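Local coordinates for protein farnesyl pyrophosphate synthase (Pseudomonas aeruginosa, PDB 3ZOU) that catalyses the formation of farnesyl diphosphate, probably by condensing geranyl diphosphate with isopentenyl diphosphate as other members of its family do, at residues 12-17 and 69-74; 20-25 and 73-78; 139-144 and 193-198; 202-207 and 275-280. One frame throughout, in Å; residues are numbered along the deposited sequence.

Contact 1: residues 12-17 and 69-74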
loop_
_atom_site.group_PDB
_atom_site.type_symbol
_atom_site.label_atom_id
_atom_site.label_comp_id
_atom_site.label_asym_id
_atom_site.label_seq_id
_atom_site.Cartn_x
_atom_site.Cartn_y
_atom_site.Cartn_z
ATOM N N ALA A 12 4.936 -16.830 17.612
ATOM C CA ALA A 12 3.626 -17.055 18.202
ATOM C C ALA A 12 2.878 -15.754 18.418
ATOM O O ALA A 12 1.670 -15.690 18.210
ATOM C CB ALA A 12 3.765 -17.829 19.510
ATOM N N ARG A 13 3.564 -14.736 18.901
ATOM C CA ARG A 13 2.959 -13.460 19.233
ATOM C C ARG A 13 2.419 -12.773 17.981
ATOM O O ARG A 13 1.264 -12.352 17.914
ATOM C CB ARG A 13 3.976 -12.600 19.902
ATOM C CG ARG A 13 3.340 -11.375 20.508
ATOM C CD ARG A 13 4.177 -10.458 21.368
ATOM N NE ARG A 13 3.210 -9.461 21.810
ATOM C CZ ARG A 13 2.433 -9.484 22.900
ATOM N NH1 ARG A 13 2.542 -10.437 23.825
ATOM N NH2 ARG A 13 1.543 -8.501 23.085
ATOM N N VAL A 14 3.268 -12.668 16.983
ATOM C CA VAL A 14 2.825 -12.012 15.747
ATOM C C VAL A 14 1.792 -12.823 15.017
ATOM O O VAL A 14 0.856 -12.240 14.424
ATOM C CB VAL A 14 3.999 -11.601 14.830
ATOM C CG1 VAL A 14 4.557 -12.751 14.054
ATOM C CG2 VAL A 14 3.530 -10.454 13.926
ATOM N N ASP A 15 1.866 -14.132 15.051
ATOM C CA ASP A 15 0.884 -14.960 14.417
ATOM C C ASP A 15 -0.488 -14.727 15.037
ATOM O O ASP A 15 -1.487 -14.624 14.338
ATOM C CB ASP A 15 1.223 -16.446 14.441
ATOM C CG ASP A 15 2.260 -16.849 13.427
ATOM O OD1 ASP A 15 2.624 -15.980 12.592
ATOM O OD2 ASP A 15 2.749 -17.965 13.591
ATOM N N ALA A 16 -0.555 -14.622 16.343
ATOM C CA ALA A 16 -1.857 -14.316 16.973
ATOM C C ALA A 16 -2.418 -12.995 16.560
ATOM O O ALA A 16 -3.617 -12.925 16.187
ATOM C CB ALA A 16 -1.746 -14.449 18.503
ATOM N N ALA A 17 -1.561 -11.959 16.499
ATOM C CA ALA A 17 -1.989 -10.620 16.102
ATOM C C ALA A 17 -2.425 -10.614 14.624
ATOM O O ALA A 17 -3.466 -10.061 14.267
ATOM C CB ALA A 17 -0.892 -9.669 16.319
ATOM N N ALA A 69 4.032 -2.739 14.527
ATOM C CA ALA A 69 5.240 -2.773 13.687
ATOM C C ALA A 69 5.531 -4.157 13.136
ATOM O O ALA A 69 5.738 -4.304 11.922
ATOM C CB ALA A 69 6.435 -2.323 14.498
ATOM N N ALA A 70 5.484 -5.192 13.985
ATOM C CA ALA A 70 5.718 -6.561 13.638
ATOM C C ALA A 70 4.683 -7.008 12.595
ATOM O O ALA A 70 5.048 -7.609 11.598
ATOM C CB ALA A 70 5.649 -7.404 14.916
ATOM N N CYS A 71 3.425 -6.676 12.837
ATOM C CA CYS A 71 2.395 -7.053 11.876
ATOM C C CYS A 71 2.563 -6.381 10.509
ATOM O O CYS A 71 2.537 -7.032 9.486
ATOM C CB CYS A 71 1.049 -6.689 12.360
ATOM S SG CYS A 71 0.396 -7.717 13.717
ATOM N N ALA A 72 2.869 -5.112 10.565
ATOM C CA ALA A 72 3.007 -4.327 9.305
ATOM C C ALA A 72 4.124 -4.860 8.469
ATOM O O ALA A 72 3.972 -5.052 7.252
ATOM C CB ALA A 72 3.173 -2.870 9.585
ATOM N N VAL A 73 5.300 -5.114 9.060
ATOM C CA VAL A 73 6.398 -5.584 8.211
ATOM C C VAL A 73 6.137 -6.969 7.676
ATOM O O VAL A 73 6.527 -7.271 6.557
ATOM C CB VAL A 73 7.795 -5.465 8.879
ATOM C CG1 VAL A 73 8.047 -3.984 9.160
ATOM C CG2 VAL A 73 7.883 -6.288 10.176
ATOM N N GLU A 74 5.435 -7.821 8.431
ATOM C CA GLU A 74 5.120 -9.134 7.956
ATOM C C GLU A 74 4.097 -9.082 6.821
ATOM O O GLU A 74 4.171 -9.836 5.892
ATOM C CB GLU A 74 4.673 -10.091 9.081
ATOM C CG GLU A 74 4.655 -11.527 8.604
ATOM C CD GLU A 74 6.012 -12.165 8.210
ATOM O OE1 GLU A 74 7.057 -11.591 8.583
ATOM O OE2 GLU A 74 5.953 -13.222 7.581
#

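Contact 2: residues 20-25 and 73-78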
loop_
_atom_site.group_PDB
_atom_site.type_symbol
_atom_site.label_atom_id
_atom_site.label_comp_id
_atom_site.label_asym_id
_atom_site.label_seq_id
_atom_site.Cartn_x
_atom_site.Cartn_y
_atom_site.Cartn_z
ATOM N N ALA A 20 -5.875 -12.452 13.713
ATOM C CA ALA A 20 -7.040 -11.596 14.046
ATOM C C ALA A 20 -7.448 -10.490 13.029
ATOM O O ALA A 20 -8.493 -9.845 13.113
ATOM C CB ALA A 20 -6.869 -10.971 15.418
ATOM N N LEU A 21 -6.583 -10.251 12.079
ATOM C CA LEU A 21 -6.827 -9.281 11.043
ATOM C C LEU A 21 -7.580 -9.855 9.854
ATOM O O LEU A 21 -7.934 -9.100 8.950
ATOM C CB LEU A 21 -5.468 -8.760 10.512
ATOM C CG LEU A 21 -4.587 -8.048 11.497
ATOM C CD1 LEU A 21 -3.271 -7.639 10.836
ATOM C CD2 LEU A 21 -5.252 -6.824 12.041
ATOM N N PHE A 22 -7.752 -11.159 9.782
ATOM C CA PHE A 22 -8.296 -11.777 8.538
ATOM C C PHE A 22 -9.747 -12.156 8.635
ATOM O O PHE A 22 -10.195 -13.131 8.007
ATOM C CB PHE A 22 -7.399 -12.933 8.030
ATOM C CG PHE A 22 -5.980 -12.530 7.887
ATOM C CD1 PHE A 22 -5.657 -11.456 7.073
ATOM C CD2 PHE A 22 -4.943 -13.167 8.550
ATOM C CE1 PHE A 22 -4.335 -11.041 6.933
ATOM C CE2 PHE A 22 -3.644 -12.759 8.419
ATOM C CZ PHE A 22 -3.340 -11.658 7.619
ATOM N N VAL A 23 -10.539 -11.336 9.337
ATOM C CA VAL A 23 -11.968 -11.633 9.474
ATOM C C VAL A 23 -12.693 -10.708 8.515
ATOM O O VAL A 23 -12.621 -9.502 8.614
ATOM C CB VAL A 23 -12.465 -11.454 10.936
ATOM C CG1 VAL A 23 -13.947 -11.761 10.994
ATOM C CG2 VAL A 23 -11.695 -12.345 11.908
ATOM N N ALA A 24 -13.378 -11.302 7.545
ATOM C CA ALA A 24 -14.105 -10.560 6.557
ATOM C C ALA A 24 -15.221 -9.789 7.206
ATOM O O ALA A 24 -15.918 -10.363 8.061
ATOM C CB ALA A 24 -14.703 -11.496 5.504
ATOM N N PRO A 25 -15.383 -8.525 6.836
ATOM C CA PRO A 25 -16.483 -7.755 7.468
ATOM C C PRO A 25 -17.872 -8.125 6.982
ATOM O O PRO A 25 -18.870 -7.713 7.608
ATOM C CB PRO A 25 -16.170 -6.304 7.121
ATOM C CG PRO A 25 -15.155 -6.321 6.053
ATOM C CD PRO A 25 -14.516 -7.674 5.982
ATOM N N VAL A 73 5.300 -5.114 9.060
ATOM C CA VAL A 73 6.398 -5.584 8.211
ATOM C C VAL A 73 6.137 -6.969 7.676
ATOM O O VAL A 73 6.527 -7.271 6.557
ATOM C CB VAL A 73 7.795 -5.465 8.879
ATOM C CG1 VAL A 73 8.047 -3.984 9.160
ATOM C CG2 VAL A 73 7.883 -6.288 10.176
ATOM N N GLU A 74 5.435 -7.821 8.431
ATOM C CA GLU A 74 5.120 -9.134 7.956
ATOM C C GLU A 74 4.097 -9.082 6.821
ATOM O O GLU A 74 4.171 -9.836 5.892
ATOM C CB GLU A 74 4.673 -10.091 9.081
ATOM C CG GLU A 74 4.655 -11.527 8.604
ATOM C CD GLU A 74 6.012 -12.165 8.210
ATOM O OE1 GLU A 74 7.057 -11.591 8.583
ATOM O OE2 GLU A 74 5.953 -13.222 7.581
ATOM N N LEU A 75 3.163 -8.144 6.948
ATOM C CA LEU A 75 2.153 -7.980 5.903
ATOM C C LEU A 75 2.808 -7.555 4.608
ATOM O O LEU A 75 2.409 -8.039 3.531
ATOM C CB LEU A 75 1.099 -6.994 6.337
ATOM C CG LEU A 75 0.138 -7.588 7.406
ATOM C CD1 LEU A 75 -0.603 -6.455 8.063
ATOM C CD2 LEU A 75 -0.817 -8.631 6.859
ATOM N N ILE A 76 3.740 -6.593 4.686
ATOM C CA ILE A 76 4.423 -6.172 3.469
ATOM C C ILE A 76 5.171 -7.406 2.874
ATOM O O ILE A 76 5.203 -7.640 1.649
ATOM C CB ILE A 76 5.367 -4.982 3.699
ATOM C CG1 ILE A 76 4.585 -3.706 4.092
ATOM C CG2 ILE A 76 6.278 -4.724 2.481
ATOM C CD1 ILE A 76 3.629 -3.214 3.031
ATOM N N HIS A 77 5.954 -8.064 3.698
ATOM C CA HIS A 77 6.692 -9.219 3.288
ATOM C C HIS A 77 5.789 -10.284 2.583
ATOM O O HIS A 77 6.057 -10.697 1.468
ATOM C CB HIS A 77 7.416 -9.848 4.486
ATOM C CG HIS A 77 8.239 -11.032 4.135
ATOM N ND1 HIS A 77 9.205 -11.044 3.164
ATOM C CD2 HIS A 77 8.173 -12.295 4.608
ATOM C CE1 HIS A 77 9.726 -12.250 3.093
ATOM N NE2 HIS A 77 9.099 -13.021 3.949
ATOM N N ALA A 78 4.680 -10.596 3.211
ATOM C CA ALA A 78 3.732 -11.599 2.688
ATOM C C ALA A 78 3.182 -11.164 1.347
ATOM O O ALA A 78 3.121 -11.943 0.433
ATOM C CB ALA A 78 2.606 -11.798 3.673
#

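Contact 3: residues 139-144 and 193-198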
loop_
_atom_site.group_PDB
_atom_site.type_symbol
_atom_site.label_atom_id
_atom_site.label_comp_id
_atom_site.label_asym_id
_atom_site.label_seq_id
_atom_site.Cartn_x
_atom_site.Cartn_y
_atom_site.Cartn_z
ATOM N N LEU A 139 3.585 8.430 12.622
ATOM C CA LEU A 139 3.768 8.993 11.269
ATOM C C LEU A 139 5.161 8.635 10.718
ATOM O O LEU A 139 5.333 8.328 9.534
ATOM C CB LEU A 139 3.524 10.478 11.262
ATOM C CG LEU A 139 2.073 10.865 11.342
ATOM C CD1 LEU A 139 1.905 12.352 11.625
ATOM C CD2 LEU A 139 1.359 10.579 10.031
ATOM N N GLU A 140 6.160 8.669 11.598
ATOM C CA GLU A 140 7.518 8.285 11.212
ATOM C C GLU A 140 7.591 6.807 10.818
ATOM O O GLU A 140 8.257 6.442 9.824
ATOM C CB GLU A 140 8.551 8.664 12.327
ATOM C CG GLU A 140 9.952 8.344 11.921
ATOM C CD GLU A 140 10.533 9.166 10.776
ATOM O OE1 GLU A 140 9.935 10.184 10.277
ATOM O OE2 GLU A 140 11.636 8.798 10.282
ATOM N N MET A 141 6.892 5.975 11.548
ATOM C CA MET A 141 6.814 4.514 11.234
ATOM C C MET A 141 6.222 4.335 9.833
ATOM O O MET A 141 6.689 3.538 9.044
ATOM C CB MET A 141 5.976 3.755 12.301
ATOM C CG MET A 141 6.674 3.733 13.648
ATOM S SD MET A 141 5.619 3.074 14.933
ATOM C CE MET A 141 5.882 1.369 14.669
ATOM N N LEU A 142 5.153 5.051 9.583
ATOM C CA LEU A 142 4.451 4.965 8.268
ATOM C C LEU A 142 5.297 5.479 7.135
ATOM O O LEU A 142 5.375 4.832 6.113
ATOM C CB LEU A 142 3.196 5.788 8.326
ATOM C CG LEU A 142 2.104 5.129 9.051
ATOM C CD1 LEU A 142 1.166 6.098 9.788
ATOM C CD2 LEU A 142 1.289 4.305 8.069
ATOM N N THR A 143 5.950 6.632 7.345
ATOM C CA THR A 143 6.891 7.163 6.377
ATOM C C THR A 143 7.939 6.152 6.052
ATOM O O THR A 143 8.285 5.854 4.881
ATOM C CB THR A 143 7.560 8.429 6.939
ATOM O OG1 THR A 143 6.610 9.463 6.905
ATOM C CG2 THR A 143 8.760 8.852 6.109
ATOM N N ARG A 144 8.543 5.588 7.083
ATOM C CA ARG A 144 9.669 4.687 6.831
ATOM C C ARG A 144 9.211 3.430 6.143
ATOM O O ARG A 144 9.863 2.920 5.228
ATOM C CB ARG A 144 10.368 4.369 8.148
ATOM C CG ARG A 144 11.115 5.593 8.695
ATOM C CD ARG A 144 12.450 5.702 7.982
ATOM N NE ARG A 144 13.207 6.889 8.267
ATOM C CZ ARG A 144 14.522 6.967 8.051
ATOM N NH1 ARG A 144 15.208 5.894 7.605
ATOM N NH2 ARG A 144 15.151 8.096 8.330
ATOM N N GLY A 193 10.673 -1.129 15.001
ATOM C CA GLY A 193 10.723 -1.641 16.396
ATOM C C GLY A 193 11.419 -0.642 17.287
ATOM O O GLY A 193 10.965 -0.396 18.411
ATOM N N ALA A 194 12.478 -0.010 16.791
ATOM C CA ALA A 194 13.219 0.986 17.568
ATOM C C ALA A 194 12.314 2.169 17.867
ATOM O O ALA A 194 12.265 2.713 18.953
ATOM C CB ALA A 194 14.469 1.411 16.835
ATOM N N LEU A 195 11.520 2.605 16.870
ATOM C CA LEU A 195 10.627 3.708 17.104
ATOM C C LEU A 195 9.564 3.366 18.152
ATOM O O LEU A 195 9.171 4.232 18.916
ATOM C CB LEU A 195 9.990 4.133 15.733
ATOM C CG LEU A 195 10.916 4.884 14.771
ATOM C CD1 LEU A 195 10.319 4.885 13.389
ATOM C CD2 LEU A 195 11.218 6.308 15.248
ATOM N N ALA A 196 9.071 2.141 18.115
ATOM C CA ALA A 196 8.057 1.639 18.990
ATOM C C ALA A 196 8.574 1.592 20.437
ATOM O O ALA A 196 7.725 1.565 21.326
ATOM C CB ALA A 196 7.601 0.235 18.608
ATOM N N SER A 197 9.870 1.565 20.623
ATOM C CA SER A 197 10.418 1.554 22.027
ATOM C C SER A 197 10.041 2.834 22.801
ATOM O O SER A 197 9.992 2.788 24.046
ATOM C CB SER A 197 11.918 1.460 22.039
ATOM O OG SER A 197 12.585 2.632 21.622
ATOM N N GLY A 198 9.874 3.965 22.109
ATOM C CA GLY A 198 9.674 5.264 22.756
ATOM C C GLY A 198 10.986 5.889 23.207
ATOM O O GLY A 198 10.959 6.983 23.759
#

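Contact 4: residues 202-207 and 275-280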
loop_
_atom_site.group_PDB
_atom_site.type_symbol
_atom_site.label_atom_id
_atom_site.label_comp_id
_atom_site.label_asym_id
_atom_site.label_seq_id
_atom_site.Cartn_x
_atom_site.Cartn_y
_atom_site.Cartn_z
ATOM N N PRO A 202 18.785 9.552 17.528
ATOM C CA PRO A 202 19.502 9.377 16.271
ATOM C C PRO A 202 20.714 8.469 16.275
ATOM O O PRO A 202 20.878 7.739 15.368
ATOM C CB PRO A 202 19.878 10.806 15.848
ATOM C CG PRO A 202 18.815 11.608 16.479
ATOM C CD PRO A 202 18.434 10.963 17.797
ATOM N N ALA A 203 21.584 8.563 17.299
ATOM C CA ALA A 203 22.736 7.713 17.291
ATOM C C ALA A 203 22.310 6.243 17.406
ATOM O O ALA A 203 22.914 5.404 16.752
ATOM C CB ALA A 203 23.653 8.090 18.436
ATOM N N SER A 204 21.362 5.933 18.274
ATOM C CA SER A 204 20.939 4.513 18.367
ATOM C C SER A 204 20.266 4.034 17.108
ATOM O O SER A 204 20.473 2.884 16.677
ATOM C CB SER A 204 20.026 4.261 19.514
ATOM O OG SER A 204 20.694 4.456 20.728
ATOM N N LEU A 205 19.457 4.902 16.502
ATOM C CA LEU A 205 18.874 4.538 15.202
ATOM C C LEU A 205 19.894 4.291 14.123
ATOM O O LEU A 205 19.764 3.376 13.353
ATOM C CB LEU A 205 17.887 5.605 14.740
ATOM C CG LEU A 205 16.623 5.737 15.584
ATOM C CD1 LEU A 205 15.677 6.819 15.039
ATOM C CD2 LEU A 205 15.830 4.437 15.664
ATOM N N ALA A 206 20.951 5.081 14.074
ATOM C CA ALA A 206 21.954 4.929 13.084
ATOM C C ALA A 206 22.689 3.596 13.298
ATOM O O ALA A 206 23.054 2.901 12.343
ATOM C CB ALA A 206 22.923 6.110 13.123
ATOM N N ALA A 207 23.011 3.305 14.572
ATOM C CA ALA A 207 23.657 2.053 14.879
ATOM C C ALA A 207 22.838 0.865 14.497
ATOM O O ALA A 207 23.336 -0.094 13.952
ATOM C CB ALA A 207 23.977 2.001 16.377
ATOM N N ASP A 275 27.862 -2.377 19.736
ATOM C CA ASP A 275 28.794 -2.106 20.849
ATOM C C ASP A 275 28.235 -0.996 21.698
ATOM O O ASP A 275 27.728 0.040 21.203
ATOM C CB ASP A 275 30.202 -1.782 20.353
ATOM C CG ASP A 275 30.945 -3.015 19.923
ATOM O OD1 ASP A 275 30.604 -4.133 20.408
ATOM O OD2 ASP A 275 31.899 -2.853 19.121
ATOM N N GLY A 276 28.238 -1.207 22.992
ATOM C CA GLY A 276 27.655 -0.184 23.856
ATOM C C GLY A 276 26.173 -0.324 24.102
ATOM O O GLY A 276 25.646 0.255 25.058
ATOM N N PHE A 277 25.462 -1.113 23.293
ATOM C CA PHE A 277 24.112 -1.413 23.669
ATOM C C PHE A 277 24.135 -2.350 24.874
ATOM O O PHE A 277 25.029 -3.186 25.010
ATOM C CB PHE A 277 23.325 -2.094 22.538
ATOM C CG PHE A 277 22.848 -1.156 21.469
ATOM C CD1 PHE A 277 23.737 -0.496 20.646
ATOM C CD2 PHE A 277 21.508 -0.968 21.274
ATOM C CE1 PHE A 277 23.304 0.350 19.628
ATOM C CE2 PHE A 277 21.063 -0.112 20.249
ATOM C CZ PHE A 277 21.953 0.529 19.441
ATOM N N PRO A 278 23.085 -2.282 25.679
ATOM C CA PRO A 278 23.015 -3.132 26.847
ATOM C C PRO A 278 22.717 -4.583 26.543
ATOM O O PRO A 278 22.546 -4.991 25.367
ATOM C CB PRO A 278 21.853 -2.535 27.640
ATOM C CG PRO A 278 20.956 -1.932 26.621
ATOM C CD PRO A 278 21.889 -1.407 25.567
ATOM N N PRO A 279 22.613 -5.413 27.606
ATOM C CA PRO A 279 22.285 -6.801 27.395
ATOM C C PRO A 279 20.940 -7.067 26.700
ATOM O O PRO A 279 20.737 -8.169 26.152
ATOM C CB PRO A 279 22.275 -7.367 28.836
ATOM C CG PRO A 279 23.379 -6.607 29.450
ATOM C CD PRO A 279 23.072 -5.186 29.019
ATOM N N SER A 280 19.993 -6.134 26.784
ATOM C CA SER A 280 18.688 -6.364 26.173
ATOM C C SER A 280 18.834 -6.427 24.609
ATOM O O SER A 280 17.873 -6.839 23.932
ATOM C CB SER A 280 17.669 -5.273 26.546
ATOM O OG SER A 280 18.150 -4.033 26.142
#

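Contact 1: residues 12-17 and 69-74
V14 and A17, one turn apart on helix 3-19, rest against the consecutive residues A70 and C71 of helix 67-85. The helices belong to the all-alpha polyprenyl synthase fold and cross here at -77°, with local axes 9.5 Å apart, and the residues that meet are a valine, a cysteine and two alanines. V14 does its touching with one branch: CG2 stands anti to the backbone N while CG1 occupies the position between N and the carbonyl carbon. V14 CG2 reaches A70 CB at 3.8 Å and lies 4.2 Å from C71 SG. With chi1 at -73° the sulfur stands beside its own backbone N, and from there C71 SG lies 3.5 Å from A17 CB. C71 thus fits alongside both V14 and A17.

Charges border this apolar patch. R13 pairs with D67, while R46 forms salt bridges to both D15 and E74. The two acids, D15 OD1 and E74 OE2, remain 6.6 Å apart, and their common arginine probably offsets the repulsion between them. The chemistry divides accordingly: dispersion among methyls and a thiol holds the crossing, and ion pairs through R46 link the same two helices at its border.

Contact 2: residues 20-25 and 73-78
A78 N donates to E74 O at 2.8 Å, a backbone bond of helix 67-85 that spans the turn carrying L75, the residue through which this helix meets L21 and F22. In the all-helical isoprenoid synthase fold, the contact joins helix 67-85 to the connection leading from helix 3-19 to helix 30-40. The backbones stay well apart, L21 CA and L75 CA being 10.4 Å from each other, and long side chains bridge the gap. L75 works as a fork whose two methyls serve different partners. One prong, L75 CD1, meets L21 CD1 at 4.0 Å, where the two leucines approach at a slant; an extended chi2 of 178° carries the L21 methyl forward to this point.

The other prong meets F22, whose side chain runs alongside L75 in the reverse direction. L117 of helix 107-126 packs on both F22 and L75, while R37 and V40 place the phenylalanine against helix 30-40 as well. Farther along the connection, P25 packs on A152 of the second subunit, so the same loop also touches the partner subunit. Within the ring contact itself, L75 CD2 sits at the edge of F22, near the ring plane, 4.0 Å from CZ.

Contact 3: residues 139-144 and 193-198
E140 and M141 of helix 135-149 pack against L195 and A196 near the C-terminal end of helix 171-196, a helix-to-helix contact within the all-alpha polyprenyl synthase fold. Just before it, A194 faces a different neighbour, packing on L205 and L208 of helix 202-227. L195 then projects toward helix 135-149, and its CD1 settles against two methylenes, E140 CG at 3.8 Å and M141 CG at the same 3.8 Å. The glutamate chain crosses the leucine nearly at a right angle, whereas the methionine runs alongside it in the reverse direction. A196 follows: the bend of M141 at chi3, 83°, turns the terminal methyl so that M141 CE lies 4.4 Å from A196 CB. S197 folds back on the helix end, its OG donating to A194 O at 2.7 Å in the carbonyl plane. G198 has positive phi.

On helix 135-149, L139, L142 and T143 pack on the second subunit. R144 NE binds E140 OE2 at 3.2 Å, on the anti side of the carboxylate and 31° out of its plane. The acid is paired within its own helix while its methylene CG packs on L195: a charged residue thus contributes its aliphatic part to an apolar contact.

Contact 4: residues 202-207 and 275-280
F277 turns the edge of its ring to helix 202-227, against A207 and S204. The ring meets the helix with its rim: F277 CE1 is 3.7 Å from A207 CB, and the methyl lies near the ring plane. The adjoining corner, F277 CZ, is 3.9 Å from S204 O, again in plane, and 4.2 Å from S204 CB. With chi1 at -78° the ring stands beside the backbone N of F277, and its edge reaches S204 and A207, one turn apart.

This contact fastens the turn between helices 256-273 and 282-293 to the first turns of helix 202-227, at the periphery of the all-helical fold. L59, from another loop, packs on both S204 and F277, while S204 OG is hydrogen-bonded to E201. The turn is also tied down by polar means: R285 of helix 282-293 donates to the carbonyl oxygens of F277 and P278, and S280 OG is bonded to E57 O. On another side of helix 202-227, L205 points away from F277 and packs on R191.

The aromatic rim is slightly positive, so its placement next to a carbonyl oxygen is probably mildly favourable. Van der Waals contact nevertheless dominates between the two segments, whereas the shape of the turn itself rests partly on backbone carbonyls gripped by an arginine.

The four contacts illustrate how one helical fold varies its packing with depth. Contacts 1 and 2 are buried and share helix 67-85; the first is a steep crossing of two helices, the second a loop whose backbone stays apart and is bridged by long side chains. Contacts 3 and 4 are partly buried; in contact 3 the salt bridge stays within one helix, and in contact 4 a ring edge meets a backbone carbonyl oxygen, while contact 1 carries its ion pairs at the border. A69 CB meets M141 CE at 3.7 Å, joining contact 1 to contact 3, and A194 CB meets L205 CD2 at 3.5 Å, joining contact 3 to contact 4.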